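Local coordinates for heme utilization carrier protein (Escherichia coli O157:H7, PDB 6U9J) that probably binds heme in the cytosol and carries it to or from the enzymes of anaerobic heme degradation, possibly handling the product anaerobilin as well, at residues V51-V61 with A128-R136; I96-I107 with S118-M129. All blocks are in the same frame, centred on the assembly; numbering follows the deposited sequence.

Contact 1: V51-V61 with A128-R136; sequences VCEWGNVTTLV and AMLKIFLGR. With PO4 (phosphate ion), chain E.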
loop_
_atom_site.group_PDB
_atom_site.type_symbol
_atom_site.label_atom_id
_atom_site.label_comp_id
_atom_site.label_asym_id
_atom_site.label_seq_id
_atom_site.Cartn_x
_atom_site.Cartn_y
_atom_site.Cartn_z
ATOM N N VAL A 51 -11.500 -10.588 -11.326
ATOM C CA VAL A 51 -11.024 -9.230 -11.609
ATOM C C VAL A 51 -9.756 -9.262 -12.449
ATOM O O VAL A 51 -9.486 -8.341 -13.232
ATOM C CB VAL A 51 -10.822 -8.463 -10.284
ATOM C CG1 VAL A 51 -10.257 -7.043 -10.514
ATOM C CG2 VAL A 51 -12.130 -8.392 -9.520
ATOM N N CYS A 52 -8.956 -10.324 -12.306
ATOM C CA CYS A 52 -7.739 -10.472 -13.097
ATOM C C CYS A 52 -8.008 -10.486 -14.596
ATOM O O CYS A 52 -7.072 -10.321 -15.387
ATOM C CB CYS A 52 -7.018 -11.770 -12.715
ATOM S SG CYS A 52 -6.138 -11.693 -11.131
ATOM N N GLU A 53 -9.261 -10.676 -15.012
ATOM C CA GLU A 53 -9.590 -10.727 -16.425
ATOM C C GLU A 53 -10.145 -9.417 -16.969
ATOM O O GLU A 53 -10.396 -9.326 -18.174
ATOM C CB GLU A 53 -10.601 -11.845 -16.677
ATOM C CG GLU A 53 -10.094 -13.189 -16.200
ATOM C CD GLU A 53 -11.035 -14.319 -16.539
ATOM O OE1 GLU A 53 -10.584 -15.295 -17.186
ATOM O OE2 GLU A 53 -12.218 -14.230 -16.157
ATOM N N TRP A 54 -10.316 -8.401 -16.121
ATOM C CA TRP A 54 -11.102 -7.223 -16.477
ATOM C C TRP A 54 -10.308 -6.127 -17.173
ATOM O O TRP A 54 -10.916 -5.136 -17.610
ATOM C CB TRP A 54 -11.740 -6.633 -15.222
ATOM C CG TRP A 54 -12.860 -7.428 -14.649
ATOM C CD1 TRP A 54 -13.393 -8.588 -15.142
ATOM C CD2 TRP A 54 -13.606 -7.107 -13.470
ATOM N NE1 TRP A 54 -14.420 -9.012 -14.331
ATOM C CE2 TRP A 54 -14.571 -8.120 -13.297
ATOM C CE3 TRP A 54 -13.551 -6.056 -12.540
ATOM C CZ2 TRP A 54 -15.480 -8.114 -12.233
ATOM C CZ3 TRP A 54 -14.445 -6.057 -11.477
ATOM C CH2 TRP A 54 -15.398 -7.084 -11.333
ATOM N N GLY A 55 -8.988 -6.250 -17.279
ATOM C CA GLY A 55 -8.194 -5.150 -17.807
ATOM C C GLY A 55 -7.676 -4.206 -16.737
ATOM O O GLY A 55 -7.452 -4.620 -15.597
ATOM N N ASN A 56 -7.478 -2.935 -17.076
ATOM C CA ASN A 56 -6.857 -2.020 -16.126
ATOM C C ASN A 56 -7.838 -1.625 -15.029
ATOM O O ASN A 56 -8.895 -1.037 -15.300
ATOM C CB ASN A 56 -6.326 -0.785 -16.844
ATOM C CG ASN A 56 -5.209 -1.121 -17.823
ATOM O OD1 ASN A 56 -4.262 -1.833 -17.484
ATOM N ND2 ASN A 56 -5.314 -0.601 -19.042
ATOM N N VAL A 57 -7.477 -1.940 -13.788
ATOM C CA VAL A 57 -8.217 -1.523 -12.607
ATOM C C VAL A 57 -7.262 -0.752 -11.698
ATOM O O VAL A 57 -6.053 -0.721 -11.921
ATOM C CB VAL A 57 -8.851 -2.718 -11.865
ATOM C CG1 VAL A 57 -9.890 -3.413 -12.758
ATOM C CG2 VAL A 57 -7.784 -3.719 -11.396
ATOM N N THR A 58 -7.813 -0.129 -10.659
ATOM C CA THR A 58 -7.016 0.576 -9.662
ATOM C C THR A 58 -7.115 -0.132 -8.320
ATOM O O THR A 58 -8.200 -0.222 -7.734
ATOM C CB THR A 58 -7.458 2.028 -9.521
ATOM O OG1 THR A 58 -7.385 2.671 -10.799
ATOM C CG2 THR A 58 -6.555 2.761 -8.517
ATOM N N THR A 59 -5.978 -0.614 -7.827
ATOM C CA THR A 59 -5.881 -1.261 -6.529
ATOM C C THR A 59 -5.312 -0.265 -5.533
ATOM O O THR A 59 -4.304 0.387 -5.819
ATOM C CB THR A 59 -4.982 -2.493 -6.609
ATOM O OG1 THR A 59 -5.501 -3.396 -7.591
ATOM C CG2 THR A 59 -4.913 -3.191 -5.260
ATOM N N LEU A 60 -5.964 -0.135 -4.388
ATOM C CA LEU A 60 -5.644 0.903 -3.421
ATOM C C LEU A 60 -5.415 0.294 -2.043
ATOM O O LEU A 60 -6.173 -0.573 -1.602
ATOM C CB LEU A 60 -6.787 1.944 -3.372
ATOM C CG LEU A 60 -6.698 3.154 -2.444
ATOM C CD1 LEU A 60 -7.372 4.365 -3.084
ATOM C CD2 LEU A 60 -7.316 2.839 -1.088
ATOM N N VAL A 61 -4.369 0.752 -1.357
ATOM C CA VAL A 61 -4.185 0.459 0.057
ATOM C C VAL A 61 -4.063 1.781 0.804
ATOM O O VAL A 61 -3.436 2.726 0.314
ATOM C CB VAL A 61 -2.964 -0.451 0.301
ATOM C CG1 VAL A 61 -1.678 0.238 -0.122
ATOM C CG2 VAL A 61 -2.919 -0.886 1.762
ATOM N N ALA A 128 -11.464 -1.889 6.077
ATOM C CA ALA A 128 -10.971 -2.303 4.774
ATOM C C ALA A 128 -9.490 -2.656 4.856
ATOM O O ALA A 128 -8.699 -1.924 5.460
ATOM C CB ALA A 128 -11.206 -1.189 3.745
ATOM N N MET A 129 -9.121 -3.795 4.276
ATOM C CA MET A 129 -7.712 -4.113 4.090
ATOM C C MET A 129 -7.225 -3.838 2.676
ATOM O O MET A 129 -6.017 -3.696 2.468
ATOM C CB MET A 129 -7.414 -5.578 4.467
ATOM C CG MET A 129 -8.550 -6.560 4.272
ATOM S SD MET A 129 -8.079 -8.252 4.735
ATOM C CE MET A 129 -6.913 -8.450 3.447
ATOM N N LEU A 130 -8.132 -3.685 1.714
ATOM C CA LEU A 130 -7.730 -3.466 0.334
ATOM C C LEU A 130 -8.966 -3.008 -0.414
ATOM O O LEU A 130 -10.076 -3.386 -0.049
ATOM C CB LEU A 130 -7.166 -4.745 -0.294
ATOM C CG LEU A 130 -6.420 -4.547 -1.604
ATOM C CD1 LEU A 130 -5.085 -3.847 -1.378
ATOM C CD2 LEU A 130 -6.223 -5.891 -2.287
ATOM N N LYS A 131 -8.771 -2.176 -1.439
ATOM C CA LYS A 131 -9.861 -1.752 -2.308
ATOM C C LYS A 131 -9.434 -1.889 -3.761
ATOM O O LYS A 131 -8.272 -1.654 -4.098
ATOM C CB LYS A 131 -10.274 -0.285 -2.037
ATOM C CG LYS A 131 -10.779 -0.023 -0.622
ATOM C CD LYS A 131 -11.342 1.388 -0.484
ATOM C CE LYS A 131 -11.786 1.674 0.939
ATOM N NZ LYS A 131 -12.472 3.009 1.014
ATOM N N ILE A 132 -10.364 -2.286 -4.621
ATOM C CA ILE A 132 -10.165 -2.255 -6.068
ATOM C C ILE A 132 -11.276 -1.417 -6.673
ATOM O O ILE A 132 -12.453 -1.651 -6.382
ATOM C CB ILE A 132 -10.164 -3.661 -6.686
ATOM C CG1 ILE A 132 -9.042 -4.513 -6.085
ATOM C CG2 ILE A 132 -9.995 -3.576 -8.200
ATOM C CD1 ILE A 132 -9.144 -5.971 -6.483
ATOM N N PHE A 133 -10.908 -0.452 -7.517
ATOM C CA PHE A 133 -11.854 0.422 -8.200
ATOM C C PHE A 133 -11.812 0.171 -9.698
ATOM O O PHE A 133 -10.741 -0.029 -10.266
ATOM C CB PHE A 133 -11.527 1.898 -7.937
ATOM C CG PHE A 133 -11.771 2.325 -6.532
ATOM C CD1 PHE A 133 -10.778 2.195 -5.573
ATOM C CD2 PHE A 133 -12.993 2.877 -6.165
ATOM C CE1 PHE A 133 -11.005 2.594 -4.263
ATOM C CE2 PHE A 133 -13.227 3.281 -4.855
ATOM C CZ PHE A 133 -12.234 3.136 -3.904
ATOM N N LEU A 134 -12.967 0.250 -10.357
ATOM C CA LEU A 134 -12.980 0.060 -11.800
ATOM C C LEU A 134 -12.252 1.194 -12.504
ATOM O O LEU A 134 -12.177 2.319 -12.001
ATOM C CB LEU A 134 -14.406 -0.014 -12.326
ATOM C CG LEU A 134 -15.165 -1.301 -12.078
ATOM C CD1 LEU A 134 -16.384 -1.356 -12.993
ATOM C CD2 LEU A 134 -14.283 -2.510 -12.302
ATOM N N GLY A 135 -11.720 0.883 -13.695
ATOM C CA GLY A 135 -10.970 1.854 -14.471
ATOM C C GLY A 135 -11.845 2.866 -15.194
ATOM O O GLY A 135 -13.066 2.753 -15.277
ATOM N N ARG A 136 -11.186 3.884 -15.735
ATOM C CA ARG A 136 -11.879 5.008 -16.349
ATOM C C ARG A 136 -11.238 5.351 -17.684
ATOM O O ARG A 136 -10.118 4.927 -17.991
ATOM C CB ARG A 136 -11.874 6.234 -15.431
ATOM C CG ARG A 136 -12.705 6.037 -14.169
ATOM C CD ARG A 136 -12.757 7.276 -13.302
ATOM N NE ARG A 136 -13.432 6.985 -12.044
ATOM C CZ ARG A 136 -14.731 7.171 -11.828
ATOM N NH1 ARG A 136 -15.255 6.854 -10.648
ATOM N NH2 ARG A 136 -15.509 7.661 -12.790
HETATM P P PO4 E . -7.522 3.546 -14.734
HETATM O O1 PO4 E . -7.243 2.294 -13.919
HETATM O O2 PO4 E . -6.276 4.402 -14.788
HETATM O O3 PO4 E . -7.934 3.159 -16.138
HETATM O O4 PO4 E . -8.634 4.349 -14.101
#
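Thr58 and Phe133 form a hydrogen-bonded antiparallel pair: Phe133 N reaches Thr58 O at 2.7 Å, and Thr58 N reaches Phe133 O at 3.0 Å, both in the carbonyl plane and nearly straight. Leu60 and Lys131 repeat the pattern two residues on, and the axes of strands 56-61 and 130-133 pass 4.6 Å apart at 157°. The tight side bears Thr59 and Ile132, both buried. There the CG2 branch of Ile132, anti to the backbone N, meets Val57 CG2 at 3.9 Å and points tip to tip at Val51 CG1, while Leu74 covers the group. Beyond the strand, Leu134 CD2 lies 3.6 Å from Trp54 CE3, and helix 144-157 packs on both residues. The other side carries Thr58, Leu60, Lys131 and Phe133, all partly exposed. There Leu60 CD1 lies 4.2 Å from Phe133 CE1, and the extended Lys131 chain leads away to a salt bridge with Glu16. At the Thr58-Arg136 end a phosphate, probably from the crystallisation liquor, is held weakly by Thr58 OG1 (3.1 Å to O1) and Arg136 N, with Ser71 as a further partner. This is an antiparallel strand pair inside the six-stranded sheet of a ChuX/HutX-family protein.

Contact 2: I96-I107 with S118-M129; sequences IKAENCTHIALI and SILFFNKEGSAM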
loop_
_atom_site.group_PDB
_atom_site.type_symbol
_atom_site.label_atom_id
_atom_site.label_comp_id
_atom_site.label_asym_id
_atom_site.label_seq_id
_atom_site.Cartn_x
_atom_site.Cartn_y
_atom_site.Cartn_z
ATOM N N ILE A 96 -0.979 -10.824 0.438
ATOM C CA ILE A 96 -2.192 -10.502 1.182
ATOM C C ILE A 96 -2.454 -11.634 2.168
ATOM O O ILE A 96 -2.401 -12.806 1.796
ATOM C CB ILE A 96 -3.414 -10.320 0.261
ATOM C CG1 ILE A 96 -3.193 -9.147 -0.698
ATOM C CG2 ILE A 96 -4.677 -10.077 1.092
ATOM C CD1 ILE A 96 -4.138 -9.168 -1.881
ATOM N N LYS A 97 -2.745 -11.271 3.415
ATOM C CA LYS A 97 -3.173 -12.284 4.387
ATOM C C LYS A 97 -4.651 -12.557 4.115
ATOM O O LYS A 97 -5.553 -12.095 4.820
ATOM C CB LYS A 97 -2.923 -11.816 5.815
ATOM C CG LYS A 97 -1.453 -11.676 6.160
ATOM C CD LYS A 97 -1.251 -11.155 7.573
ATOM C CE LYS A 97 0.224 -10.867 7.817
ATOM N NZ LYS A 97 0.441 -10.118 9.089
ATOM N N ALA A 98 -4.900 -13.327 3.055
ATOM C CA ALA A 98 -6.265 -13.501 2.561
ATOM C C ALA A 98 -7.155 -14.273 3.525
ATOM O O ALA A 98 -8.376 -14.118 3.475
ATOM C CB ALA A 98 -6.254 -14.201 1.206
ATOM N N GLU A 99 -6.592 -15.117 4.394
ATOM C CA GLU A 99 -7.455 -15.749 5.381
ATOM C C GLU A 99 -7.890 -14.801 6.479
ATOM O O GLU A 99 -8.776 -15.155 7.271
ATOM C CB GLU A 99 -6.745 -16.950 6.011
ATOM C CG GLU A 99 -6.078 -17.832 4.992
ATOM C CD GLU A 99 -7.040 -18.352 3.948
ATOM O OE1 GLU A 99 -6.631 -18.458 2.773
ATOM O OE2 GLU A 99 -8.196 -18.671 4.305
ATOM N N ASN A 100 -7.299 -13.610 6.552
ATOM C CA ASN A 100 -7.801 -12.572 7.429
ATOM C C ASN A 100 -8.901 -11.751 6.762
ATOM O O ASN A 100 -9.479 -10.880 7.413
ATOM C CB ASN A 100 -6.659 -11.655 7.873
ATOM C CG ASN A 100 -5.970 -12.147 9.136
ATOM O OD1 ASN A 100 -6.529 -12.937 9.886
ATOM N ND2 ASN A 100 -4.771 -11.643 9.388
ATOM N N CYS A 101 -9.211 -12.040 5.497
ATOM C CA CYS A 101 -10.333 -11.399 4.818
ATOM C C CYS A 101 -11.600 -12.158 5.183
ATOM O O CYS A 101 -11.793 -13.299 4.745
ATOM C CB CYS A 101 -10.117 -11.404 3.312
ATOM S SG CYS A 101 -11.527 -10.651 2.443
ATOM N N THR A 102 -12.466 -11.538 5.982
ATOM C CA THR A 102 -13.687 -12.216 6.400
ATOM C C THR A 102 -14.917 -11.829 5.589
ATOM O O THR A 102 -15.908 -12.571 5.618
ATOM C CB THR A 102 -13.965 -11.956 7.886
ATOM O OG1 THR A 102 -14.140 -10.554 8.099
ATOM C CG2 THR A 102 -12.806 -12.455 8.754
ATOM N N HIS A 103 -14.889 -10.694 4.879
ATOM C CA HIS A 103 -16.001 -10.261 4.039
ATOM C C HIS A 103 -15.449 -9.529 2.832
ATOM O O HIS A 103 -14.371 -8.929 2.896
ATOM C CB HIS A 103 -16.988 -9.333 4.771
ATOM C CG HIS A 103 -17.667 -9.993 5.925
ATOM N ND1 HIS A 103 -17.174 -9.929 7.209
ATOM C CD2 HIS A 103 -18.771 -10.776 5.980
ATOM C CE1 HIS A 103 -17.959 -10.627 8.012
ATOM N NE2 HIS A 103 -18.930 -11.157 7.290
ATOM N N ILE A 104 -16.206 -9.588 1.737
ATOM C CA ILE A 104 -15.935 -8.846 0.511
ATOM C C ILE A 104 -17.232 -8.179 0.077
ATOM O O ILE A 104 -18.295 -8.804 0.119
ATOM C CB ILE A 104 -15.413 -9.770 -0.603
ATOM C CG1 ILE A 104 -14.145 -10.496 -0.132
ATOM C CG2 ILE A 104 -15.186 -8.973 -1.906
ATOM C CD1 ILE A 104 -13.753 -11.648 -1.041
ATOM N N ALA A 105 -17.153 -6.922 -0.350
ATOM C CA ALA A 105 -18.341 -6.233 -0.841
ATOM C C ALA A 105 -18.100 -5.677 -2.233
ATOM O O ALA A 105 -17.019 -5.172 -2.533
ATOM C CB ALA A 105 -18.767 -5.096 0.093
ATOM N N LEU A 106 -19.118 -5.768 -3.080
ATOM C CA LEU A 106 -19.163 -5.032 -4.334
ATOM C C LEU A 106 -20.121 -3.871 -4.139
ATOM O O LEU A 106 -21.250 -4.073 -3.683
ATOM C CB LEU A 106 -19.625 -5.916 -5.496
ATOM C CG LEU A 106 -18.522 -6.735 -6.187
ATOM C CD1 LEU A 106 -17.909 -7.756 -5.244
ATOM C CD2 LEU A 106 -19.054 -7.423 -7.444
ATOM N N ILE A 107 -19.655 -2.660 -4.446
ATOM C CA ILE A 107 -20.395 -1.433 -4.171
ATOM C C ILE A 107 -20.514 -0.584 -5.426
ATOM O O ILE A 107 -19.542 -0.394 -6.157
ATOM C CB ILE A 107 -19.698 -0.618 -3.061
ATOM C CG1 ILE A 107 -19.643 -1.432 -1.770
ATOM C CG2 ILE A 107 -20.426 0.735 -2.855
ATOM C CD1 ILE A 107 -18.612 -0.922 -0.777
ATOM N N SER A 118 -16.756 -0.418 -6.900
ATOM C CA SER A 118 -15.596 -0.820 -6.122
ATOM C C SER A 118 -15.803 -2.188 -5.496
ATOM O O SER A 118 -16.927 -2.655 -5.295
ATOM C CB SER A 118 -15.298 0.199 -5.013
ATOM O OG SER A 118 -16.366 0.281 -4.094
ATOM N N ILE A 119 -14.675 -2.832 -5.187
ATOM C CA ILE A 119 -14.632 -4.061 -4.402
ATOM C C ILE A 119 -13.837 -3.769 -3.142
ATOM O O ILE A 119 -12.702 -3.297 -3.228
ATOM C CB ILE A 119 -13.995 -5.203 -5.198
ATOM C CG1 ILE A 119 -14.777 -5.428 -6.480
ATOM C CG2 ILE A 119 -13.900 -6.496 -4.355
ATOM C CD1 ILE A 119 -14.077 -6.310 -7.464
ATOM N N LEU A 120 -14.434 -4.024 -1.984
ATOM C CA LEU A 120 -13.801 -3.796 -0.692
ATOM C C LEU A 120 -13.545 -5.139 -0.035
ATOM O O LEU A 120 -14.447 -5.980 0.039
ATOM C CB LEU A 120 -14.671 -2.936 0.226
ATOM C CG LEU A 120 -14.420 -1.432 0.194
ATOM C CD1 LEU A 120 -14.474 -0.924 -1.235
ATOM C CD2 LEU A 120 -15.455 -0.730 1.053
ATOM N N PHE A 121 -12.324 -5.326 0.451
ATOM C CA PHE A 121 -11.951 -6.511 1.212
ATOM C C PHE A 121 -11.860 -6.106 2.672
ATOM O O PHE A 121 -11.141 -5.160 3.005
ATOM C CB PHE A 121 -10.610 -7.079 0.736
ATOM C CG PHE A 121 -10.596 -7.499 -0.713
ATOM C CD1 PHE A 121 -10.432 -6.556 -1.726
ATOM C CD2 PHE A 121 -10.730 -8.835 -1.068
ATOM C CE1 PHE A 121 -10.415 -6.931 -3.056
ATOM C CE2 PHE A 121 -10.706 -9.224 -2.384
ATOM C CZ PHE A 121 -10.554 -8.275 -3.393
ATOM N N PHE A 122 -12.589 -6.805 3.537
ATOM C CA PHE A 122 -12.685 -6.451 4.951
ATOM C C PHE A 122 -11.925 -7.421 5.846
ATOM O O PHE A 122 -11.926 -8.636 5.612
ATOM C CB PHE A 122 -14.142 -6.443 5.416
ATOM C CG PHE A 122 -14.968 -5.376 4.793
ATOM C CD1 PHE A 122 -15.630 -5.612 3.602
ATOM C CD2 PHE A 122 -15.072 -4.142 5.395
ATOM C CE1 PHE A 122 -16.405 -4.620 3.016
ATOM C CE2 PHE A 122 -15.841 -3.143 4.820
ATOM C CZ PHE A 122 -16.507 -3.389 3.625
ATOM N N ASN A 123 -11.338 -6.881 6.916
ATOM C CA ASN A 123 -10.752 -7.713 7.958
ATOM C C ASN A 123 -11.813 -8.030 9.014
ATOM O O ASN A 123 -12.975 -7.629 8.907
ATOM C CB ASN A 123 -9.514 -7.038 8.563
ATOM C CG ASN A 123 -9.820 -5.699 9.218
ATOM O OD1 ASN A 123 -10.901 -5.474 9.755
ATOM N ND2 ASN A 123 -8.845 -4.798 9.179
ATOM N N LYS A 124 -11.415 -8.760 10.053
ATOM C CA LYS A 124 -12.379 -9.191 11.056
ATOM C C LYS A 124 -12.889 -8.056 11.933
ATOM O O LYS A 124 -13.886 -8.247 12.634
ATOM C CB LYS A 124 -11.765 -10.280 11.936
ATOM C CG LYS A 124 -10.687 -9.783 12.881
ATOM C CD LYS A 124 -9.876 -10.955 13.431
ATOM C CE LYS A 124 -9.145 -10.582 14.709
ATOM N NZ LYS A 124 -8.153 -9.492 14.501
ATOM N N GLU A 125 -12.235 -6.895 11.931
ATOM C CA GLU A 125 -12.748 -5.737 12.649
ATOM C C GLU A 125 -13.757 -4.951 11.825
ATOM O O GLU A 125 -14.276 -3.940 12.309
ATOM C CB GLU A 125 -11.604 -4.805 13.064
ATOM C CG GLU A 125 -10.364 -5.524 13.605
ATOM C CD GLU A 125 -10.504 -5.951 15.059
ATOM O OE1 GLU A 125 -9.484 -6.353 15.660
ATOM O OE2 GLU A 125 -11.627 -5.879 15.605
ATOM N N GLY A 126 -14.029 -5.377 10.593
ATOM C CA GLY A 126 -14.975 -4.669 9.754
ATOM C C GLY A 126 -14.430 -3.450 9.051
ATOM O O GLY A 126 -15.216 -2.636 8.554
ATOM N N SER A 127 -13.114 -3.280 9.003
ATOM C CA SER A 127 -12.512 -2.205 8.232
ATOM C C SER A 127 -11.861 -2.780 6.981
ATOM O O SER A 127 -11.714 -3.996 6.828
ATOM C CB SER A 127 -11.499 -1.412 9.073
ATOM O OG SER A 127 -10.665 -2.258 9.836
ATOM N N ALA A 128 -11.464 -1.889 6.077
ATOM C CA ALA A 128 -10.971 -2.303 4.774
ATOM C C ALA A 128 -9.490 -2.656 4.856
ATOM O O ALA A 128 -8.699 -1.924 5.460
ATOM C CB ALA A 128 -11.206 -1.189 3.745
ATOM N N MET A 129 -9.121 -3.795 4.276
ATOM C CA MET A 129 -7.712 -4.113 4.090
ATOM C C MET A 129 -7.225 -3.838 2.676
ATOM O O MET A 129 -6.017 -3.696 2.468
ATOM C CB MET A 129 -7.414 -5.578 4.467
ATOM C CG MET A 129 -8.550 -6.560 4.272
ATOM S SD MET A 129 -8.079 -8.252 4.735
ATOM C CE MET A 129 -6.913 -8.450 3.447
HETATM O O HOH W 1 -9.185 -10.387 9.982
HETATM O O HOH W 2 -15.618 -8.007 8.458
HETATM O O HOH W 3 -18.157 2.397 -5.192
#
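Strands 103-107 and 118-122 run antiparallel, their axes 4.7 Å apart at 163°, as the arms of a beta hairpin. Ala105 with Leu120 and Ile107 with Ser118 are doubly bonded pairs; Ala105 N to Leu120 O measures 2.9 Å. Past Phe122 the pairing frays: Thr102 N still donates to Phe122 O, but at a bent 143°, and waters join in, one linking Asn100 O to Lys124 N. On one face Ile104 lies alongside both neighbours, its CG2 3.7 Å from Ile119 CG2 and its CG1 3.9 Å from Phe121 CD2. Cys101 SG, anti to the backbone N (chi1 178°), approaches the edge of the same ring, 5.4 Å from its centroid. On the other face the Phe122 ring turns an edge to the opposite strand, with Ala105 CB 3.8 Å from CE1 and His103 O also in the ring plane. Ile107 CD1 crosses to Leu120 CD2. At that end water also bridges Ile107 O and Ser118 OG. Met129, bent at its last torsion, sets CE 3.6 Å from Ile96 CG2 and SD beside Cys101. Nearby, Asn100 ND2 bonds to Asp65 OD1, and Lys97 NZ to Ala64 O, both of the second subunit. The chemistry divides: backbone bonds and apolar contacts fix the hairpin, whereas many of the polar and charged groups gather at the dimer interface and the Asn123-Gly126 turn that leads on to strand 128-133.

Overall arrangement
The centres of contact 1 and contact 2 lie about 13 Å apart; the strands of both belong to one six-stranded antiparallel sheet, where strand 128-133 stands between 56-62 and 114-122, while Ile96 ends strand 92-96 of a second, three-stranded one. Along the chain come 51-61, 96-107, 118-129 and 128-136, so contact 2 falls between the ends that contact 1 joins, overlapping it at Ala128 and Met129. Probable hydrogen bonds from Ile119 N to Ile132 O and from Phe121 N to Leu130 O tie the two directly, and a classic bulge at Met129 and Leu130 opposite Phe121 marks the corner. Both contacts reach the second subunit, and at Ile96 an antiparallel strand of that subunit extends the pairing.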